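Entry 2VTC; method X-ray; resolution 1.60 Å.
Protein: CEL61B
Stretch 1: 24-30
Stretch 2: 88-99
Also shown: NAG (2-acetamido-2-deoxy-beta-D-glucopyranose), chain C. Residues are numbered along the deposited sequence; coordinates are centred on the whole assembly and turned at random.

Stretch 1, residues 24-30: QNFTING
Stretch 2 88-99: SATAAAGSNIVF

The shortest polar link between the two stretches is made by side chains: N29 ND2 donates to S95 OG at 2.8 Å, and S95 OG in turn donates to A92 O at 2.6 Å. The serine hydroxyl can accept and donate at once, so it ties the loop after the first strand to the type II turn A92–S95, which is closed by S95 N to A92 O at 3.0 Å. Both N29 and S95 have chi1 in m. G94, at phi/psi 92/−9, takes a turn position where a CB would jam against the preceding carbonyl oxygen.

The backbone ladder follows. Strand 24–28 runs antiparallel to strand 96–99, their axes at 160° and 4.7 Å apart at closest approach. F26 faces F99, T27 faces V98 and I28 faces I97, with CA–CA distances of 4.6, 5.1 and 4.8 Å. T27 and V98 form the hydrogen-bonded pair: T27 N donates to V98 O at 3.1 Å, and V98 N to T27 O at 3.0 Å. Beyond it, N29 N reaches N96 O at 3.2 Å, although N29 has left the strand with phi/psi 41/46, a left-handed conformation that asparagine tolerates well. The extended backbone also brings CA-H...O contacts, F26 CA to V98 O at 3.2 Å and I97 CA to T27 O at 3.3 Å.

A water extends this network, lying 2.6 Å from T27 OG1, accepting from G30 N at 3.2 Å and donating to N96 O at 3.1 Å. T27 (chi1 p) thus uses its hydroxyl for solvent while sharing a sheet face with V98 (chi1 t); T27 OG1 lies 3.3 Å from V98 CB.

F26, I28, I97 and F99 occupy the other face, where apolar side chains suit the burial. Strand 89–92 packs there, its axis at 31° to strand 24–28 and 8.5 Å away at closest approach. A89 and A91 point toward the first stretch, and their small methyls let I28 (m, t) come close: I28 CD1 lies 3.9 Å from A89 CB, and I28 CG2 3.4 Å from A91 CB. F26 (chi1 p, chi2 100°) presents its ring edge to A89, with F26 CZ 4.0 Å from A89 CB, while F26 CD1 lies 4.1 Å from I97 CG2 (I97 m, t).

Earlier in the same strand as F26, N25 (chi1 p) carries the sugar, N25 ND2 bonded to NAG C1 at 1.5 Å; Q24 NE2 comes within 2.7 Å of NAG O6.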

# COMPACT_ATOMS: atom_id res chain seq x y z
N GLN A 24 -9.78 3.43 -3.98
CA GLN A 24 -10.62 4.58 -4.34
C GLN A 24 -11.23 5.28 -3.14
O GLN A 24 -11.62 6.47 -3.21
CB GLN A 24 -11.73 4.16 -5.32
CG GLN A 24 -11.21 3.76 -6.66
CD GLN A 24 -12.23 3.96 -7.79
OE1 GLN A 24 -11.87 4.31 -8.91
NE2 GLN A 24 -13.50 3.72 -7.49
N ASN A 25 -11.32 4.54 -2.04
CA ASN A 25 -11.83 5.01 -0.78
C ASN A 25 -11.49 3.99 0.29
O ASN A 25 -10.92 2.92 -0.01
CB ASN A 25 -13.34 5.34 -0.84
CG ASN A 25 -14.19 4.18 -1.39
OD1 ASN A 25 -14.32 3.14 -0.75
ND2 ASN A 25 -14.82 4.42 -2.56
N PHE A 26 -11.76 4.34 1.53
CA PHE A 26 -11.43 3.49 2.66
C PHE A 26 -12.27 3.91 3.85
O PHE A 26 -12.77 5.06 3.90
CB PHE A 26 -9.90 3.54 2.96
CG PHE A 26 -9.37 4.93 3.28
CD1 PHE A 26 -9.15 5.31 4.60
CD2 PHE A 26 -9.08 5.84 2.25
CE1 PHE A 26 -8.65 6.60 4.90
CE2 PHE A 26 -8.58 7.13 2.54
CZ PHE A 26 -8.36 7.50 3.87
N THR A 27 -12.43 2.99 4.79
CA THR A 27 -13.16 3.25 6.02
C THR A 27 -12.24 3.18 7.23
O THR A 27 -11.27 2.42 7.25
CB THR A 27 -14.38 2.30 6.25
OG1 THR A 27 -13.92 0.94 6.40
CG2 THR A 27 -15.37 2.42 5.12
N ILE A 28 -12.54 4.01 8.22
CA ILE A 28 -11.88 3.95 9.51
C ILE A 28 -12.97 3.76 10.56
O ILE A 28 -13.88 4.58 10.67
CB ILE A 28 -11.07 5.24 9.78
CG1 ILE A 28 -9.97 5.43 8.73
CG2 ILE A 28 -10.47 5.19 11.19
CD1 ILE A 28 -9.36 6.84 8.67
N ASN A 29 -12.88 2.67 11.33
CA ASN A 29 -13.97 2.26 12.23
C ASN A 29 -15.34 2.43 11.57
O ASN A 29 -16.28 2.96 12.17
CB ASN A 29 -13.89 2.99 13.58
CG ASN A 29 -12.52 2.87 14.21
OD1 ASN A 29 -11.98 1.77 14.36
ND2 ASN A 29 -11.95 4.01 14.58
N GLY A 30 -15.45 1.98 10.32
CA GLY A 30 -16.70 2.04 9.59
C GLY A 30 -16.95 3.33 8.82
O GLY A 30 -17.75 3.34 7.88
N SER A 88 -5.49 15.28 5.34
CA SER A 88 -5.27 14.01 6.05
C SER A 88 -6.56 13.49 6.69
O SER A 88 -7.37 14.27 7.20
CB SER A 88 -4.20 14.20 7.13
OG SER A 88 -3.87 12.98 7.79
N ALA A 89 -6.75 12.17 6.65
CA ALA A 89 -7.77 11.50 7.46
C ALA A 89 -7.23 11.39 8.89
O ALA A 89 -6.11 11.86 9.18
CB ALA A 89 -8.08 10.12 6.89
N THR A 90 -8.02 10.82 9.78
CA THR A 90 -7.58 10.65 11.17
C THR A 90 -8.22 9.43 11.82
O THR A 90 -9.34 9.03 11.46
CB THR A 90 -7.87 11.93 12.04
OG1 THR A 90 -7.24 11.81 13.33
CG2 THR A 90 -9.35 12.16 12.20
N ALA A 91 -7.50 8.83 12.78
CA ALA A 91 -7.91 7.56 13.35
C ALA A 91 -7.25 7.35 14.70
O ALA A 91 -6.09 7.73 14.89
CB ALA A 91 -7.52 6.40 12.40
N ALA A 92 -7.99 6.78 15.64
CA ALA A 92 -7.40 6.38 16.92
C ALA A 92 -6.52 5.14 16.74
O ALA A 92 -6.84 4.25 15.95
CB ALA A 92 -8.50 6.11 17.96
N ALA A 93 -5.39 5.08 17.46
CA ALA A 93 -4.56 3.89 17.45
C ALA A 93 -5.44 2.71 17.84
O ALA A 93 -6.29 2.83 18.73
CB ALA A 93 -3.38 4.04 18.40
N GLY A 94 -5.25 1.58 17.16
CA GLY A 94 -6.07 0.39 17.35
C GLY A 94 -7.25 0.31 16.40
O GLY A 94 -7.93 -0.72 16.34
N SER A 95 -7.51 1.39 15.65
CA SER A 95 -8.58 1.39 14.66
C SER A 95 -8.28 0.45 13.49
O SER A 95 -7.11 0.17 13.18
CB SER A 95 -8.84 2.80 14.12
OG SER A 95 -9.26 3.68 15.15
N ASN A 96 -9.33 -0.04 12.84
CA ASN A 96 -9.19 -0.80 11.62
C ASN A 96 -9.44 0.08 10.41
O ASN A 96 -10.45 0.81 10.34
CB ASN A 96 -10.14 -2.02 11.60
CG ASN A 96 -9.77 -3.08 12.63
OD1 ASN A 96 -10.60 -3.47 13.46
ND2 ASN A 96 -8.54 -3.54 12.60
N ILE A 97 -8.51 0.03 9.47
CA ILE A 97 -8.69 0.63 8.17
C ILE A 97 -9.17 -0.48 7.26
O ILE A 97 -8.67 -1.61 7.34
CB ILE A 97 -7.35 1.18 7.58
CG1 ILE A 97 -6.64 2.09 8.59
CG2 ILE A 97 -7.60 1.87 6.22
CD1 ILE A 97 -5.14 2.23 8.33
N VAL A 98 -10.12 -0.17 6.38
CA VAL A 98 -10.52 -1.10 5.34
C VAL A 98 -10.31 -0.42 4.00
O VAL A 98 -11.03 0.52 3.64
CB VAL A 98 -12.00 -1.60 5.49
CG1 VAL A 98 -12.29 -2.65 4.44
CG2 VAL A 98 -12.25 -2.16 6.89
N PHE A 99 -9.29 -0.88 3.28
CA PHE A 99 -8.97 -0.32 1.98
C PHE A 99 -9.92 -0.94 0.96
O PHE A 99 -10.05 -2.17 0.90
CB PHE A 99 -7.51 -0.61 1.59
CG PHE A 99 -6.49 0.04 2.48
CD1 PHE A 99 -6.08 1.35 2.23
CD2 PHE A 99 -5.92 -0.65 3.55
CE1 PHE A 99 -5.12 1.98 3.05
CE2 PHE A 99 -4.96 -0.04 4.38
CZ PHE A 99 -4.56 1.28 4.11
C1 NAG C . -15.62 3.36 -3.16
C2 NAG C . -16.83 3.97 -3.88
C3 NAG C . -17.66 2.91 -4.63
C4 NAG C . -16.79 1.95 -5.46
C5 NAG C . -15.52 1.55 -4.68
C6 NAG C . -14.53 0.71 -5.48
C7 NAG C . -18.05 5.98 -3.21
C8 NAG C . -19.05 6.57 -2.25
N2 NAG C . -17.69 4.71 -2.97
O3 NAG C . -18.61 3.56 -5.46
O4 NAG C . -17.51 0.77 -5.80
O5 NAG C . -14.85 2.70 -4.16
O6 NAG C . -14.30 1.23 -6.77
O7 NAG C . -17.60 6.65 -4.14
O HOH W 1 -13.09 0.35 8.84